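Local coordinates for Endonuclease/exonuclease/phosphatase domain-containing protein (Enterococcus faecalis, PDB 3L1W) that is of unknown function but belongs to the endonuclease/exonuclease/phosphatase family with a DNase I-like fold and may act as a phosphoesterase, perhaps a 3'-5' RNA exonuclease, at residues P160-G165 and I217-W222; L127-H132 and D154-Y159; N7-T12 and I41-P46. One frame throughout, in Å; residues are numbered along the deposited sequence.

Interaction 1 of 3, residues P160-G165 and I217-W222; sequences PTLLMG and IYVKGW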
loop_
_atom_site.group_PDB
_atom_site.type_symbol
_atom_site.label_atom_id
_atom_site.label_comp_id
_atom_site.label_asym_id
_atom_site.label_seq_id
_atom_site.Cartn_x
_atom_site.Cartn_y
_atom_site.Cartn_z
ATOM N N PRO A 160 -8.256 -12.108 -23.589
ATOM C CA PRO A 160 -8.667 -11.512 -22.317
ATOM C C PRO A 160 -8.182 -10.072 -22.328
ATOM O O PRO A 160 -7.054 -9.830 -22.758
ATOM C CB PRO A 160 -7.872 -12.306 -21.278
ATOM C CG PRO A 160 -7.498 -13.577 -21.964
ATOM C CD PRO A 160 -7.310 -13.221 -23.406
ATOM N N THR A 161 -9.011 -9.137 -21.878
ATOM C CA THR A 161 -8.706 -7.722 -22.071
ATOM C C THR A 161 -8.892 -6.931 -20.786
ATOM O O THR A 161 -9.849 -7.178 -20.038
ATOM C CB THR A 161 -9.595 -7.113 -23.179
ATOM O OG1 THR A 161 -9.305 -7.757 -24.428
ATOM C CG2 THR A 161 -9.327 -5.620 -23.322
ATOM N N LEU A 162 -7.960 -6.007 -20.532
ATOM C CA LEU A 162 -8.029 -5.071 -19.408
ATOM C C LEU A 162 -8.224 -3.680 -20.003
ATOM O O LEU A 162 -7.342 -3.159 -20.697
ATOM C CB LEU A 162 -6.738 -5.100 -18.576
ATOM C CG LEU A 162 -6.352 -6.462 -17.995
ATOM C CD1 LEU A 162 -4.911 -6.455 -17.471
ATOM C CD2 LEU A 162 -7.331 -6.869 -16.907
ATOM N N LEU A 163 -9.396 -3.109 -19.763
ATOM C CA LEU A 163 -9.752 -1.795 -20.279
ATOM C C LEU A 163 -9.664 -0.836 -19.099
ATOM O O LEU A 163 -10.522 -0.857 -18.214
ATOM C CB LEU A 163 -11.179 -1.836 -20.843
ATOM C CG LEU A 163 -11.796 -0.546 -21.391
ATOM C CD1 LEU A 163 -11.123 -0.113 -22.694
ATOM C CD2 LEU A 163 -13.311 -0.719 -21.614
HETATM N N MSE A 164 -8.616 -0.014 -19.069
HETATM C CA MSE A 164 -8.253 0.688 -17.836
HETATM C C MSE A 164 -8.007 2.152 -18.080
HETATM O O MSE A 164 -7.312 2.520 -19.015
HETATM C CB MSE A 164 -6.950 0.112 -17.268
HETATM C CG MSE A 164 -6.845 -1.381 -17.357
HETATM SE SE MSE A 164 -5.106 -2.008 -16.724
HETATM C CE MSE A 164 -5.335 -1.574 -14.869
ATOM N N GLY A 165 -8.539 2.998 -17.215
ATOM C CA GLY A 165 -8.158 4.391 -17.277
ATOM C C GLY A 165 -9.195 5.360 -16.762
ATOM O O GLY A 165 -10.082 5.017 -15.980
ATOM N N ILE A 217 -11.250 0.061 -13.812
ATOM C CA ILE A 217 -10.571 -1.093 -14.368
ATOM C C ILE A 217 -11.648 -2.083 -14.776
ATOM O O ILE A 217 -12.271 -2.730 -13.931
ATOM C CB ILE A 217 -9.584 -1.724 -13.362
ATOM C CG1 ILE A 217 -8.468 -0.733 -13.028
ATOM C CG2 ILE A 217 -9.003 -3.026 -13.915
ATOM C CD1 ILE A 217 -7.451 -1.288 -11.996
ATOM N N TYR A 218 -11.880 -2.169 -16.083
ATOM C CA TYR A 218 -12.871 -3.087 -16.643
ATOM C C TYR A 218 -12.171 -4.342 -17.144
ATOM O O TYR A 218 -11.091 -4.265 -17.744
ATOM C CB TYR A 218 -13.634 -2.415 -17.797
ATOM C CG TYR A 218 -14.847 -1.621 -17.359
ATOM C CD1 TYR A 218 -16.042 -2.262 -17.073
ATOM C CD2 TYR A 218 -14.807 -0.230 -17.268
ATOM C CE1 TYR A 218 -17.168 -1.550 -16.681
ATOM C CE2 TYR A 218 -15.929 0.503 -16.880
ATOM C CZ TYR A 218 -17.107 -0.169 -16.589
ATOM O OH TYR A 218 -18.228 0.526 -16.210
ATOM N N VAL A 219 -12.786 -5.496 -16.915
ATOM C CA VAL A 219 -12.151 -6.756 -17.272
ATOM C C VAL A 219 -13.022 -7.631 -18.159
ATOM O O VAL A 219 -14.252 -7.636 -18.045
ATOM C CB VAL A 219 -11.722 -7.549 -16.011
ATOM C CG1 VAL A 219 -10.755 -6.718 -15.160
ATOM C CG2 VAL A 219 -12.931 -7.964 -15.190
ATOM N N LYS A 220 -12.365 -8.356 -19.056
ATOM C CA LYS A 220 -13.009 -9.402 -19.842
ATOM C C LYS A 220 -12.068 -10.593 -19.879
ATOM O O LYS A 220 -10.935 -10.480 -20.347
ATOM C CB LYS A 220 -13.321 -8.927 -21.266
ATOM C CG LYS A 220 -13.704 -10.053 -22.243
ATOM C CD LYS A 220 -13.561 -9.578 -23.672
ATOM C CE LYS A 220 -13.583 -10.722 -24.676
ATOM N NZ LYS A 220 -12.291 -11.462 -24.716
ATOM N N GLY A 221 -12.529 -11.725 -19.356
ATOM C CA GLY A 221 -11.736 -12.944 -19.352
ATOM C C GLY A 221 -10.790 -13.066 -18.171
ATOM O O GLY A 221 -9.756 -13.734 -18.264
ATOM N N TRP A 222 -11.132 -12.418 -17.061
ATOM C CA TRP A 222 -10.291 -12.438 -15.864
ATOM C C TRP A 222 -11.072 -12.765 -14.607
ATOM O O TRP A 222 -12.232 -12.392 -14.472
ATOM C CB TRP A 222 -9.621 -11.080 -15.635
ATOM C CG TRP A 222 -8.716 -10.649 -16.730
ATOM C CD1 TRP A 222 -9.053 -9.916 -17.830
ATOM C CD2 TRP A 222 -7.317 -10.918 -16.837
ATOM N NE1 TRP A 222 -7.950 -9.717 -18.621
ATOM C CE2 TRP A 222 -6.869 -10.317 -18.031
ATOM C CE3 TRP A 222 -6.398 -11.608 -16.040
ATOM C CZ2 TRP A 222 -5.541 -10.387 -18.451
ATOM C CZ3 TRP A 222 -5.081 -11.675 -16.458
ATOM C CH2 TRP A 222 -4.666 -11.068 -17.652
#
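Four backbone hydrogen bonds tie strand 161-164 to strand 217-220, which run antiparallel. Thr161 pairs with Lys220 and Leu163 with Tyr218, each through two bonds; Tyr218 N lies 2.8 Å from Leu163 O, yet approaches from above the carbonyl plane rather than along a lone pair. Between and beyond them, Leu162-Val219 and Met164-Ile217 are non-hydrogen-bonded pairs whose side chains share the other face.

There Met164, present as selenomethionine, bends at chi3 (68°), bringing Met164 CE to 3.6 Å from Ile217 CD1 as the two chains lie side by side. Leu162, with CG beside its backbone N, crosses the Trp222 indole at about a right angle. In this CH-pi contact Leu162 CD2 lies 3.6 Å from the centroid of the five-membered ring of Trp222, 19° off its normal. Pro160 CB touches the indole from the other side of its plane, 3.7 Å from Trp222 NE1. Glycine suits the positive phi of Gly221 and lets the chain lie close against Pro160.

Further out, Ile3 of strand 2-7 packs on Leu162, Met164 and Ile217, so this face looks into the core between the two sheets. On the other face Tyr218 OH bonds to His176 and Gln180, and Lys220 NZ to the carbonyls of Ile156 and Tyr159. Backbone bonds thus fix the register, apolar side chains join the sheets, and polar tips tie the outer face to its surroundings.

Interaction 2 of 3, residues L127-H132 and D154-Y159; sequences LVINVH and DKIAQY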
loop_
_atom_site.group_PDB
_atom_site.type_symbol
_atom_site.label_atom_id
_atom_site.label_comp_id
_atom_site.label_asym_id
_atom_site.label_seq_id
_atom_site.Cartn_x
_atom_site.Cartn_y
_atom_site.Cartn_z
ATOM N N LEU A 127 -4.706 -8.399 -23.755
ATOM C CA LEU A 127 -4.736 -7.037 -24.270
ATOM C C LEU A 127 -4.928 -6.017 -23.153
ATOM O O LEU A 127 -5.792 -6.192 -22.285
ATOM C CB LEU A 127 -5.872 -6.902 -25.293
ATOM C CG LEU A 127 -6.108 -5.521 -25.892
ATOM C CD1 LEU A 127 -4.907 -5.068 -26.701
ATOM C CD2 LEU A 127 -7.360 -5.549 -26.768
ATOM N N VAL A 128 -4.114 -4.959 -23.168
ATOM C CA VAL A 128 -4.309 -3.819 -22.258
ATOM C C VAL A 128 -4.656 -2.575 -23.076
ATOM O O VAL A 128 -3.963 -2.255 -24.040
ATOM C CB VAL A 128 -3.045 -3.535 -21.446
ATOM C CG1 VAL A 128 -3.229 -2.274 -20.586
ATOM C CG2 VAL A 128 -2.683 -4.737 -20.576
ATOM N N ILE A 129 -5.730 -1.880 -22.698
ATOM C CA ILE A 129 -6.144 -0.661 -23.388
ATOM C C ILE A 129 -6.178 0.478 -22.375
ATOM O O ILE A 129 -6.918 0.418 -21.406
ATOM C CB ILE A 129 -7.556 -0.797 -24.004
ATOM C CG1 ILE A 129 -7.643 -2.027 -24.924
ATOM C CG2 ILE A 129 -7.927 0.471 -24.762
ATOM C CD1 ILE A 129 -9.072 -2.356 -25.382
ATOM N N ASN A 130 -5.363 1.501 -22.613
ATOM C CA ASN A 130 -5.266 2.670 -21.739
ATOM C C ASN A 130 -6.283 3.707 -22.196
ATOM O O ASN A 130 -6.173 4.244 -23.299
ATOM C CB ASN A 130 -3.851 3.248 -21.804
ATOM C CG ASN A 130 -3.611 4.339 -20.772
ATOM O OD1 ASN A 130 -4.551 4.946 -20.268
ATOM N ND2 ASN A 130 -2.342 4.596 -20.467
ATOM N N VAL A 131 -7.271 3.963 -21.340
ATOM C CA VAL A 131 -8.393 4.847 -21.627
ATOM C C VAL A 131 -8.213 6.258 -21.049
ATOM O O VAL A 131 -7.916 6.408 -19.870
ATOM C CB VAL A 131 -9.675 4.259 -20.980
ATOM C CG1 VAL A 131 -10.846 5.211 -21.138
ATOM C CG2 VAL A 131 -10.000 2.884 -21.595
ATOM N N HIS A 132 -8.411 7.290 -21.869
ATOM C CA HIS A 132 -8.647 8.624 -21.320
ATOM C C HIS A 132 -9.654 9.354 -22.183
ATOM O O HIS A 132 -9.308 9.910 -23.224
ATOM C CB HIS A 132 -7.361 9.448 -21.200
ATOM C CG HIS A 132 -7.530 10.684 -20.373
ATOM N ND1 HIS A 132 -6.554 11.652 -20.258
ATOM C CD2 HIS A 132 -8.568 11.103 -19.607
ATOM C CE1 HIS A 132 -6.988 12.620 -19.468
ATOM N NE2 HIS A 132 -8.206 12.310 -19.057
ATOM N N ASP A 154 -11.555 -6.771 -33.067
ATOM C CA ASP A 154 -10.963 -8.089 -33.289
ATOM C C ASP A 154 -10.074 -8.564 -32.135
ATOM O O ASP A 154 -10.138 -9.732 -31.728
ATOM C CB ASP A 154 -10.173 -8.106 -34.601
ATOM C CG ASP A 154 -9.012 -7.112 -34.606
ATOM O OD1 ASP A 154 -9.065 -6.102 -33.864
ATOM O OD2 ASP A 154 -8.044 -7.344 -35.361
ATOM N N LYS A 155 -9.238 -7.667 -31.617
ATOM C CA LYS A 155 -8.332 -8.011 -30.529
ATOM C C LYS A 155 -9.087 -8.286 -29.239
ATOM O O LYS A 155 -8.769 -9.223 -28.505
ATOM C CB LYS A 155 -7.338 -6.878 -30.269
ATOM C CG LYS A 155 -6.306 -6.653 -31.350
ATOM C CD LYS A 155 -5.226 -5.695 -30.846
ATOM C CE LYS A 155 -4.559 -4.962 -31.987
ATOM N NZ LYS A 155 -3.912 -5.899 -32.946
ATOM N N ILE A 156 -10.070 -7.440 -28.947
ATOM C CA ILE A 156 -10.895 -7.630 -27.759
ATOM C C ILE A 156 -11.630 -8.969 -27.794
ATOM O O ILE A 156 -11.741 -9.656 -26.782
ATOM C CB ILE A 156 -11.906 -6.484 -27.602
ATOM C CG1 ILE A 156 -11.172 -5.187 -27.261
ATOM C CG2 ILE A 156 -12.889 -6.789 -26.501
ATOM C CD1 ILE A 156 -12.057 -3.958 -27.393
ATOM N N ALA A 157 -12.120 -9.345 -28.964
ATOM C CA ALA A 157 -12.835 -10.603 -29.108
ATOM C C ALA A 157 -11.907 -11.797 -28.904
ATOM O O ALA A 157 -12.321 -12.839 -28.398
ATOM C CB ALA A 157 -13.496 -10.669 -30.481
ATOM N N GLN A 158 -10.650 -11.630 -29.292
ATOM C CA GLN A 158 -9.689 -12.727 -29.322
ATOM C C GLN A 158 -8.987 -12.961 -27.980
ATOM O O GLN A 158 -8.667 -14.100 -27.630
ATOM C CB GLN A 158 -8.651 -12.461 -30.420
ATOM C CG GLN A 158 -7.651 -13.588 -30.644
ATOM C CD GLN A 158 -6.757 -13.327 -31.849
ATOM O OE1 GLN A 158 -5.828 -14.090 -32.131
ATOM N NE2 GLN A 158 -7.038 -12.240 -32.565
ATOM N N TYR A 159 -8.742 -11.889 -27.228
ATOM C CA TYR A 159 -7.937 -11.992 -26.013
ATOM C C TYR A 159 -8.653 -11.538 -24.738
ATOM O O TYR A 159 -9.514 -10.657 -24.777
ATOM C CB TYR A 159 -6.660 -11.140 -26.134
ATOM C CG TYR A 159 -5.818 -11.406 -27.359
ATOM C CD1 TYR A 159 -5.045 -12.554 -27.459
ATOM C CD2 TYR A 159 -5.775 -10.495 -28.406
ATOM C CE1 TYR A 159 -4.269 -12.797 -28.581
ATOM C CE2 TYR A 159 -5.004 -10.730 -29.532
ATOM C CZ TYR A 159 -4.250 -11.881 -29.608
ATOM O OH TYR A 159 -3.476 -12.119 -30.718
#
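Leu127 of strand 126-132 points toward helix 153-158. Leu127 CB lies 4.4 Å from CB of Tyr159, the residue at which the chain leaves the helix. CG stands anti to the backbone N (chi1 177°), which carries the branch toward the helix, and Leu127 CD2 makes the closest contacts, 3.7 Å to Lys155 CB and 3.9 Å to Ile156 CG1. The branched leucine tip thus touches two successive helical residues, crossing Lys155 at about a right angle and Ile156 obliquely.

Two residues along the strand, Ile129 points to the same face. Ile129 CD1 meets Ile156 CD1 at 3.9 Å, tip to tip, with the chains crossing at about a right angle. The bulky, beta-branched isoleucines fill the gap between a strand and a helix whose axes come within 9.4 Å. Lys155 offers its CB while the rest of its chain leads away, its side chain also touching Trp114 of strand 111-119.

The contact is wholly apolar. Side-chain packing therefore holds the short helix on the outer face of the sheet, with the leucine and isoleucine branches supplying the hydrophobic surface and the lysine keeping its charged end away from it.

Interaction 3 of 3, residues N7-T12 and I41-P46; sequences NVRVDT and IQEVRP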
loop_
_atom_site.group_PDB
_atom_site.type_symbol
_atom_site.label_atom_id
_atom_site.label_comp_id
_atom_site.label_asym_id
_atom_site.label_seq_id
_atom_site.Cartn_x
_atom_site.Cartn_y
_atom_site.Cartn_z
ATOM N N ASN A 7 -3.996 8.371 -13.208
ATOM C CA ASN A 7 -3.946 9.654 -13.875
ATOM C C ASN A 7 -3.080 10.543 -13.003
ATOM O O ASN A 7 -3.470 10.876 -11.873
ATOM C CB ASN A 7 -5.363 10.224 -14.022
ATOM C CG ASN A 7 -5.386 11.581 -14.704
ATOM O OD1 ASN A 7 -4.495 12.403 -14.513
ATOM N ND2 ASN A 7 -6.416 11.824 -15.504
ATOM N N VAL A 8 -1.901 10.910 -13.520
ATOM C CA VAL A 8 -0.891 11.566 -12.691
ATOM C C VAL A 8 -0.938 13.080 -12.717
ATOM O O VAL A 8 -0.081 13.723 -12.101
ATOM C CB VAL A 8 0.546 11.073 -13.017
ATOM C CG1 VAL A 8 0.660 9.567 -12.769
ATOM C CG2 VAL A 8 0.949 11.450 -14.451
ATOM N N ARG A 9 -1.949 13.630 -13.404
ATOM C CA ARG A 9 -2.162 15.081 -13.560
ATOM C C ARG A 9 -1.134 15.761 -14.470
ATOM O O ARG A 9 0.071 15.792 -14.183
ATOM C CB ARG A 9 -2.265 15.787 -12.197
ATOM C CG ARG A 9 -2.301 17.321 -12.267
ATOM C CD ARG A 9 -3.586 17.876 -12.870
ATOM N NE ARG A 9 -3.657 19.323 -12.630
ATOM C CZ ARG A 9 -4.633 20.115 -13.056
ATOM N NH1 ARG A 9 -5.639 19.613 -13.757
ATOM N NH2 ARG A 9 -4.600 21.420 -12.775
ATOM N N VAL A 10 -1.627 16.314 -15.570
ATOM C CA VAL A 10 -0.765 16.921 -16.574
ATOM C C VAL A 10 0.049 18.049 -15.932
ATOM O O VAL A 10 -0.435 18.747 -15.042
ATOM C CB VAL A 10 -1.598 17.450 -17.771
ATOM C CG1 VAL A 10 -2.414 18.672 -17.368
ATOM C CG2 VAL A 10 -0.705 17.768 -18.960
ATOM N N ASP A 11 1.295 18.203 -16.366
ATOM C CA ASP A 11 2.124 19.311 -15.913
ATOM C C ASP A 11 1.491 20.613 -16.390
ATOM O O ASP A 11 1.333 20.828 -17.594
ATOM C CB ASP A 11 3.534 19.156 -16.488
ATOM C CG ASP A 11 4.525 20.158 -15.916
ATOM O OD1 ASP A 11 4.215 20.817 -14.902
ATOM O OD2 ASP A 11 5.634 20.268 -16.487
ATOM N N THR A 12 1.103 21.465 -15.446
ATOM C CA THR A 12 0.504 22.751 -15.785
ATOM C C THR A 12 0.837 23.808 -14.738
ATOM O O THR A 12 0.860 23.528 -13.539
ATOM C CB THR A 12 -1.025 22.644 -15.938
ATOM O OG1 THR A 12 -1.574 23.945 -16.162
ATOM C CG2 THR A 12 -1.661 22.042 -14.687
ATOM N N ILE A 41 -0.993 4.881 -17.395
ATOM C CA ILE A 41 -0.789 6.239 -16.925
ATOM C C ILE A 41 -1.503 7.196 -17.859
ATOM O O ILE A 41 -1.391 7.063 -19.079
ATOM C CB ILE A 41 0.713 6.597 -16.959
ATOM C CG1 ILE A 41 1.501 5.733 -15.967
ATOM C CG2 ILE A 41 0.939 8.086 -16.630
ATOM C CD1 ILE A 41 1.142 6.013 -14.503
ATOM N N GLN A 42 -2.236 8.161 -17.302
ATOM C CA GLN A 42 -2.804 9.241 -18.108
ATOM C C GLN A 42 -2.196 10.595 -17.747
ATOM O O GLN A 42 -1.709 10.788 -16.629
ATOM C CB GLN A 42 -4.331 9.325 -17.966
ATOM C CG GLN A 42 -5.075 8.036 -18.292
ATOM C CD GLN A 42 -5.007 7.056 -17.137
ATOM O OE1 GLN A 42 -5.121 7.448 -15.975
ATOM N NE2 GLN A 42 -4.832 5.778 -17.446
ATOM N N GLU A 43 -2.242 11.513 -18.710
ATOM C CA GLU A 43 -1.869 12.928 -18.544
ATOM C C GLU A 43 -0.373 13.158 -18.354
ATOM O O GLU A 43 0.053 13.737 -17.360
ATOM C CB GLU A 43 -2.670 13.591 -17.419
ATOM C CG GLU A 43 -4.173 13.616 -17.688
ATOM C CD GLU A 43 -4.926 14.647 -16.860
ATOM O OE1 GLU A 43 -4.302 15.607 -16.379
ATOM O OE2 GLU A 43 -6.164 14.513 -16.716
ATOM N N VAL A 44 0.422 12.702 -19.313
ATOM C CA VAL A 44 1.858 12.928 -19.256
ATOM C C VAL A 44 2.370 13.632 -20.512
ATOM O O VAL A 44 2.315 13.091 -21.620
ATOM C CB VAL A 44 2.640 11.616 -19.002
ATOM C CG1 VAL A 44 2.439 11.175 -17.557
ATOM C CG2 VAL A 44 2.205 10.505 -19.976
ATOM N N ARG A 45 2.859 14.849 -20.320
ATOM C CA ARG A 45 3.581 15.554 -21.364
ATOM C C ARG A 45 4.971 14.932 -21.482
ATOM O O ARG A 45 5.358 14.100 -20.649
ATOM C CB ARG A 45 3.640 17.045 -21.027
ATOM C CG ARG A 45 2.258 17.708 -21.081
ATOM C CD ARG A 45 2.312 19.208 -20.804
ATOM N NE ARG A 45 3.268 19.871 -21.679
ATOM C CZ ARG A 45 3.085 20.057 -22.985
ATOM N NH1 ARG A 45 4.018 20.667 -23.705
ATOM N NH2 ARG A 45 1.973 19.635 -23.572
ATOM N N PRO A 46 5.724 15.299 -22.529
ATOM C CA PRO A 46 7.000 14.608 -22.757
ATOM C C PRO A 46 7.955 14.646 -21.570
ATOM O O PRO A 46 8.639 13.651 -21.307
ATOM C CB PRO A 46 7.588 15.360 -23.953
ATOM C CG PRO A 46 6.372 15.795 -24.720
ATOM C CD PRO A 46 5.354 16.169 -23.666
HETATM O O HOH W 1 -5.942 17.493 -15.560
HETATM O O HOH W 2 5.367 20.073 -19.743
#
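Asn7 CG lies anti to its backbone N (chi1 179°), and Glu43 CG anti to its carbonyl carbon (chi1 -62°) with the chain extended beyond; this brings amide and carboxylate together, their planes 69° apart. Asn7 ND2 donates to Glu43 OE2 at 3.0 Å, the acceptor lying in the amide plane but the donor above the carboxylate plane. Asn7 OD1 accepts from Arg9 N at 3.0 Å in an Asx turn, so both ends of the amide are used and its rotation is fixed. Glu43 OE1 takes Val10 N at 2.9 Å on its anti lone pair and accepts from water 1, which accepts from Arg9 NH1; the Arg9 guanidinium, salt-bridged to Asp15, might favour the ionised carboxylate.

The main chains meet as a parallel bridge between Asn7 and Gln42, with Val8 N bonded to Gln42 O. Alongside, Val8 CG2 presses tightly on Val44 CG1, 3.5 Å away, and Val8 CG1 faces Ile41 CD1: compact branched residues fill the apolar side. Val10 CG2 rests on Arg45 CG, and water 2 links Arg45 NE with Asp11 OD2, which Asn47 also holds.

Asn7 ND2 also donates to Asp166 OD2, and His132 packs beside Asn7 and Glu43; such an Asn-Glu pair is consistent with the metal-binding centre of DNase I-like enzymes. Strand 38-44 lies between strands 2-7 and 73-78, Glu43 and Val44 forming a G1 bulge opposite Gly73, with helix 46-55 packed against Val44 and Ile41.

In the fold
Interactions 1 and 2 share one sheet, their centres 8 Å apart: strand 126-132 runs parallel beside strand 161-164, with Met164 O 2.7 Å from Val131 N, and helix 153-158 leads directly into strand 161-164. Interaction 3 belongs to the other sheet, its centre about 22 Å from each of the other two. The sheets are cross-linked where Asn130 OD1 lies 3.0 Å from Gln42 NE2 and Asn130 ND2 an equal distance from Ile41 O. Here strand ends converge: His132 CE1 is 3.4 Å from Glu43 OE2, and Gly165 CA packs on Gln42 NE2. This convergence probably forms the active-site end of the DNase I-like sandwich, to which the segments of all three interactions contribute residues.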